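Local coordinates for protein nicotinate phosphoribosyltransferase (Porphyromonas gingivalis, PDB 2IM5) that probably catalyses the ATP-dependent synthesis of nicotinate D-ribonucleotide from nicotinate and phosphoribosyl diphosphate, a step of NAD biosynthesis, at residues D255-A266 / K285-V295. Numbering follows the deposited sequence.
Sequences DVFMRNFSKKHA and KAVRRYEELRV
Arg-289 swings CG opposite its own amide N (chi1 -177°) and then folds at chi2, which carries it across to the backbone of Met-258 and Phe-261. The side chains of Met-258 and Arg-289 run antiparallel, with Met-258 SD 3.7 Å from Arg-289 CB. Arg-289 NH2 donates to Phe-261 O (2.9 Å, 144° at the hydrogen). Arg-289 NE lies 2.8 Å from Met-258 O. A salt bridge from NH1 to Glu-292 OE1 fixes the guanidinium further, and Leu-293 CD2 rests over one face. Beyond it, Leu-293 CD1 packs against Ala-266 CB at 3.5 Å. The Phe-261 ring is sandwiched between Phe-257 and Ala-266 CB, and its CE2 meets Tyr-290 CE1. A water links Tyr-290 OH to Ala-266 O, which also accepts from Lys-300. A turn at the last torsion of Lys-263 brings NZ to Leu-293 O, nearly in line with the C=O bond (2.7 Å), just before the Schellman motif at Arg-294. At the other end, Lys-285 comes in perpendicular to Asp-255 in a salt bridge (NZ to OD1, 3.0 Å). Ser-262 N-caps helix 263-266. Met-258, Phe-261, Ala-286 and Tyr-290 all touch Leu-272. Helices 255-260 and 285-292, nearly parallel at 14°, thus lie side by side against strand 271-274 of the parallel sheet, as neighbouring helices do in the alpha/beta-barrel fold of phosphoribosyltransferases of this family.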
loop_
_atom_site.group_PDB
_atom_site.type_symbol
_atom_site.label_atom_id
_atom_site.label_comp_id
_atom_site.label_asym_id
_atom_site.label_seq_id
_atom_site.Cartn_x
_atom_site.Cartn_y
_atom_site.Cartn_z
ATOM N N ASP A 255 -10.322 -4.239 17.022
ATOM C CA ASP A 255 -11.364 -4.730 17.924
ATOM C C ASP A 255 -12.739 -4.579 17.271
ATOM O O ASP A 255 -13.594 -5.457 17.403
ATOM C CB ASP A 255 -11.346 -3.982 19.267
ATOM C CG ASP A 255 -10.145 -4.363 20.136
ATOM O OD1 ASP A 255 -9.527 -5.420 19.877
ATOM O OD2 ASP A 255 -9.830 -3.614 21.086
ATOM N N VAL A 256 -12.943 -3.465 16.568
ATOM C CA VAL A 256 -14.210 -3.226 15.893
ATOM C C VAL A 256 -14.347 -4.232 14.746
ATOM O O VAL A 256 -15.405 -4.820 14.545
ATOM C CB VAL A 256 -14.278 -1.793 15.333
ATOM C CG1 VAL A 256 -15.455 -1.664 14.375
ATOM C CG2 VAL A 256 -14.417 -0.794 16.481
ATOM N N PHE A 257 -13.265 -4.440 14.002
ATOM C CA PHE A 257 -13.290 -5.390 12.893
ATOM C C PHE A 257 -13.679 -6.787 13.375
ATOM O O PHE A 257 -14.624 -7.392 12.869
ATOM C CB PHE A 257 -11.920 -5.479 12.224
ATOM C CG PHE A 257 -11.877 -6.439 11.065
ATOM C CD1 PHE A 257 -12.115 -5.998 9.772
ATOM C CD2 PHE A 257 -11.642 -7.799 11.277
ATOM C CE1 PHE A 257 -12.123 -6.894 8.702
ATOM C CE2 PHE A 257 -11.650 -8.702 10.222
ATOM C CZ PHE A 257 -11.891 -8.248 8.929
ATOM N N MET A 258 -12.936 -7.295 14.353
ATOM C CA MET A 258 -13.178 -8.630 14.897
ATOM C C MET A 258 -14.593 -8.802 15.431
ATOM O O MET A 258 -15.243 -9.813 15.161
ATOM C CB MET A 258 -12.160 -8.952 15.997
ATOM C CG MET A 258 -10.744 -9.199 15.480
ATOM S SD MET A 258 -10.626 -10.509 14.210
ATOM C CE MET A 258 -9.077 -10.123 13.524
ATOM N N ARG A 259 -15.069 -7.816 16.180
ATOM C CA ARG A 259 -16.409 -7.873 16.740
ATOM C C ARG A 259 -17.468 -8.041 15.652
ATOM O O ARG A 259 -18.482 -8.706 15.869
ATOM C CB ARG A 259 -16.704 -6.600 17.547
ATOM C CG ARG A 259 -18.031 -6.627 18.292
ATOM C CD ARG A 259 -18.303 -5.298 18.994
ATOM N NE ARG A 259 -17.179 -4.881 19.832
ATOM C CZ ARG A 259 -16.446 -3.792 19.617
ATOM N NH1 ARG A 259 -16.720 -2.998 18.590
ATOM N NH2 ARG A 259 -15.430 -3.506 20.420
ATOM N N ASN A 260 -17.232 -7.456 14.479
ATOM C CA ASN A 260 -18.204 -7.535 13.385
ATOM C C ASN A 260 -17.820 -8.493 12.242
ATOM O O ASN A 260 -18.487 -8.535 11.202
ATOM C CB ASN A 260 -18.452 -6.134 12.812
ATOM C CG ASN A 260 -18.887 -5.133 13.880
ATOM O OD1 ASN A 260 -18.082 -4.331 14.369
ATOM N ND2 ASN A 260 -20.163 -5.189 14.258
ATOM N N PHE A 261 -16.756 -9.263 12.442
ATOM C CA PHE A 261 -16.281 -10.210 11.432
ATOM C C PHE A 261 -17.284 -11.358 11.316
ATOM O O PHE A 261 -17.471 -12.121 12.256
ATOM C CB PHE A 261 -14.901 -10.730 11.851
ATOM C CG PHE A 261 -14.106 -11.350 10.738
ATOM C CD1 PHE A 261 -14.337 -11.006 9.415
ATOM C CD2 PHE A 261 -13.060 -12.225 11.030
ATOM C CE1 PHE A 261 -13.541 -11.517 8.397
ATOM C CE2 PHE A 261 -12.259 -12.740 10.018
ATOM C CZ PHE A 261 -12.498 -12.385 8.699
ATOM N N SER A 262 -17.929 -11.478 10.164
ATOM C CA SER A 262 -18.927 -12.526 9.976
ATOM C C SER A 262 -18.298 -13.876 9.664
ATOM O O SER A 262 -17.204 -13.953 9.114
ATOM C CB SER A 262 -19.891 -12.152 8.848
ATOM O OG SER A 262 -19.274 -12.327 7.580
ATOM N N LYS A 263 -19.003 -14.941 10.018
ATOM C CA LYS A 263 -18.521 -16.293 9.769
ATOM C C LYS A 263 -18.249 -16.507 8.280
ATOM O O LYS A 263 -17.256 -17.126 7.906
ATOM C CB LYS A 263 -19.552 -17.315 10.253
ATOM C CG LYS A 263 -19.072 -18.752 10.170
ATOM C CD LYS A 263 -20.085 -19.714 10.766
ATOM C CE LYS A 263 -19.626 -21.162 10.610
ATOM N NZ LYS A 263 -18.360 -21.447 11.347
ATOM N N LYS A 264 -19.142 -15.995 7.439
ATOM C CA LYS A 264 -19.001 -16.124 5.992
ATOM C C LYS A 264 -17.677 -15.550 5.487
ATOM O O LYS A 264 -16.947 -16.202 4.730
ATOM C CB LYS A 264 -20.163 -15.419 5.297
ATOM C CG LYS A 264 -20.118 -15.493 3.792
ATOM C CD LYS A 264 -21.361 -14.849 3.168
ATOM C CE LYS A 264 -21.471 -13.374 3.510
ATOM N NZ LYS A 264 -22.730 -12.785 2.957
ATOM N N HIS A 265 -17.371 -14.326 5.903
ATOM C CA HIS A 265 -16.133 -13.683 5.495
ATOM C C HIS A 265 -14.911 -14.351 6.124
ATOM O O HIS A 265 -13.876 -14.503 5.477
ATOM C CB HIS A 265 -16.187 -12.197 5.848
ATOM C CG HIS A 265 -17.143 -11.422 4.997
ATOM N ND1 HIS A 265 -17.639 -10.191 5.362
ATOM C CD2 HIS A 265 -17.701 -11.713 3.798
ATOM C CE1 HIS A 265 -18.465 -9.757 4.425
ATOM N NE2 HIS A 265 -18.520 -10.664 3.466
ATOM N N ALA A 266 -15.035 -14.748 7.385
ATOM C CA ALA A 266 -13.933 -15.412 8.062
ATOM C C ALA A 266 -13.582 -16.708 7.321
ATOM O O ALA A 266 -12.414 -17.060 7.188
ATOM C CB ALA A 266 -14.307 -15.719 9.508
ATOM N N LYS A 285 -5.938 -11.835 19.242
ATOM C CA LYS A 285 -7.274 -11.419 18.816
ATOM C C LYS A 285 -7.762 -12.248 17.635
ATOM O O LYS A 285 -8.892 -12.732 17.631
ATOM C CB LYS A 285 -7.279 -9.939 18.424
ATOM C CG LYS A 285 -7.020 -8.973 19.570
ATOM C CD LYS A 285 -6.948 -7.535 19.064
ATOM C CE LYS A 285 -6.782 -6.533 20.204
ATOM N NZ LYS A 285 -6.513 -5.150 19.671
ATOM N N ALA A 286 -6.899 -12.413 16.638
ATOM C CA ALA A 286 -7.235 -13.174 15.439
ATOM C C ALA A 286 -7.582 -14.622 15.775
ATOM O O ALA A 286 -8.651 -15.122 15.405
ATOM C CB ALA A 286 -6.070 -13.137 14.459
ATOM N N VAL A 287 -6.673 -15.297 16.471
ATOM C CA VAL A 287 -6.892 -16.686 16.849
ATOM C C VAL A 287 -8.154 -16.845 17.691
ATOM O O VAL A 287 -8.932 -17.782 17.479
ATOM C CB VAL A 287 -5.684 -17.257 17.632
ATOM C CG1 VAL A 287 -6.014 -18.644 18.182
ATOM C CG2 VAL A 287 -4.478 -17.333 16.718
ATOM N N ARG A 288 -8.374 -15.933 18.631
ATOM C CA ARG A 288 -9.556 -16.023 19.481
ATOM C C ARG A 288 -10.857 -15.852 18.692
ATOM O O ARG A 288 -11.818 -16.605 18.883
ATOM C CB ARG A 288 -9.500 -14.984 20.614
ATOM C CG ARG A 288 -10.780 -14.949 21.446
ATOM C CD ARG A 288 -10.637 -14.224 22.787
ATOM N NE ARG A 288 -10.416 -12.786 22.655
ATOM C CZ ARG A 288 -9.217 -12.214 22.585
ATOM N NH1 ARG A 288 -8.118 -12.959 22.638
ATOM N NH2 ARG A 288 -9.114 -10.895 22.461
ATOM N N ARG A 289 -10.897 -14.869 17.800
ATOM C CA ARG A 289 -12.102 -14.633 17.018
ATOM C C ARG A 289 -12.389 -15.797 16.070
ATOM O O ARG A 289 -13.540 -16.183 15.888
ATOM C CB ARG A 289 -11.983 -13.328 16.226
ATOM C CG ARG A 289 -13.235 -12.975 15.430
ATOM C CD ARG A 289 -14.497 -13.019 16.293
ATOM N NE ARG A 289 -15.672 -12.599 15.530
ATOM C CZ ARG A 289 -16.931 -12.844 15.882
ATOM N NH1 ARG A 289 -17.195 -13.515 16.995
ATOM N NH2 ARG A 289 -17.926 -12.422 15.115
ATOM N N TYR A 290 -11.353 -16.352 15.457
ATOM C CA TYR A 290 -11.558 -17.481 14.557
ATOM C C TYR A 290 -12.191 -18.649 15.307
ATOM O O TYR A 290 -13.091 -19.312 14.799
ATOM C CB TYR A 290 -10.239 -17.936 13.936
ATOM C CG TYR A 290 -9.821 -17.158 12.703
ATOM C CD1 TYR A 290 -10.721 -16.925 11.663
ATOM C CD2 TYR A 290 -8.511 -16.699 12.555
ATOM C CE1 TYR A 290 -10.327 -16.259 10.497
ATOM C CE2 TYR A 290 -8.108 -16.034 11.401
ATOM C CZ TYR A 290 -9.019 -15.815 10.374
ATOM O OH TYR A 290 -8.614 -15.152 9.226
ATOM N N GLU A 291 -11.726 -18.897 16.521
ATOM C CA GLU A 291 -12.280 -19.982 17.305
ATOM C C GLU A 291 -13.712 -19.700 17.729
ATOM O O GLU A 291 -14.527 -20.618 17.789
ATOM C CB GLU A 291 -11.389 -20.261 18.509
ATOM C CG GLU A 291 -10.015 -20.729 18.076
ATOM C CD GLU A 291 -9.092 -20.983 19.241
ATOM O OE1 GLU A 291 -9.132 -20.190 20.205
ATOM O OE2 GLU A 291 -8.317 -21.965 19.183
ATOM N N GLU A 292 -14.026 -18.439 18.008
ATOM C CA GLU A 292 -15.387 -18.078 18.390
ATOM C C GLU A 292 -16.304 -18.407 17.221
ATOM O O GLU A 292 -17.431 -18.871 17.402
ATOM C CB GLU A 292 -15.495 -16.579 18.685
ATOM C CG GLU A 292 -15.100 -16.170 20.085
ATOM C CD GLU A 292 -15.021 -14.659 20.232
ATOM O OE1 GLU A 292 -15.748 -13.952 19.488
ATOM O OE2 GLU A 292 -14.244 -14.185 21.095
ATOM N N LEU A 293 -15.814 -18.145 16.014
ATOM C CA LEU A 293 -16.579 -18.400 14.803
ATOM C C LEU A 293 -16.472 -19.852 14.349
ATOM O O LEU A 293 -17.030 -20.225 13.319
ATOM C CB LEU A 293 -16.093 -17.486 13.680
ATOM C CG LEU A 293 -16.334 -15.985 13.859
ATOM C CD1 LEU A 293 -15.618 -15.218 12.756
ATOM C CD2 LEU A 293 -17.836 -15.706 13.835
ATOM N N ARG A 294 -15.754 -20.664 15.115
ATOM C CA ARG A 294 -15.565 -22.067 14.779
ATOM C C ARG A 294 -14.890 -22.228 13.421
ATOM O O ARG A 294 -15.285 -23.057 12.602
ATOM C CB ARG A 294 -16.908 -22.810 14.803
ATOM C CG ARG A 294 -17.237 -23.453 16.148
ATOM C CD ARG A 294 -17.091 -22.469 17.310
ATOM N NE ARG A 294 -17.168 -23.138 18.612
ATOM C CZ ARG A 294 -17.028 -22.524 19.784
ATOM N NH1 ARG A 294 -16.800 -21.217 19.830
ATOM N NH2 ARG A 294 -17.116 -23.221 20.912
ATOM N N VAL A 295 -13.872 -21.407 13.194
ATOM C CA VAL A 295 -13.087 -21.446 11.971
ATOM C C VAL A 295 -11.682 -21.805 12.442
ATOM O O VAL A 295 -11.210 -21.274 13.442
ATOM C CB VAL A 295 -13.079 -20.072 11.265
ATOM C CG1 VAL A 295 -12.087 -20.071 10.121
ATOM C CG2 VAL A 295 -14.472 -19.753 10.750
HETATM O O HOH W 1 -10.323 -15.401 7.297
#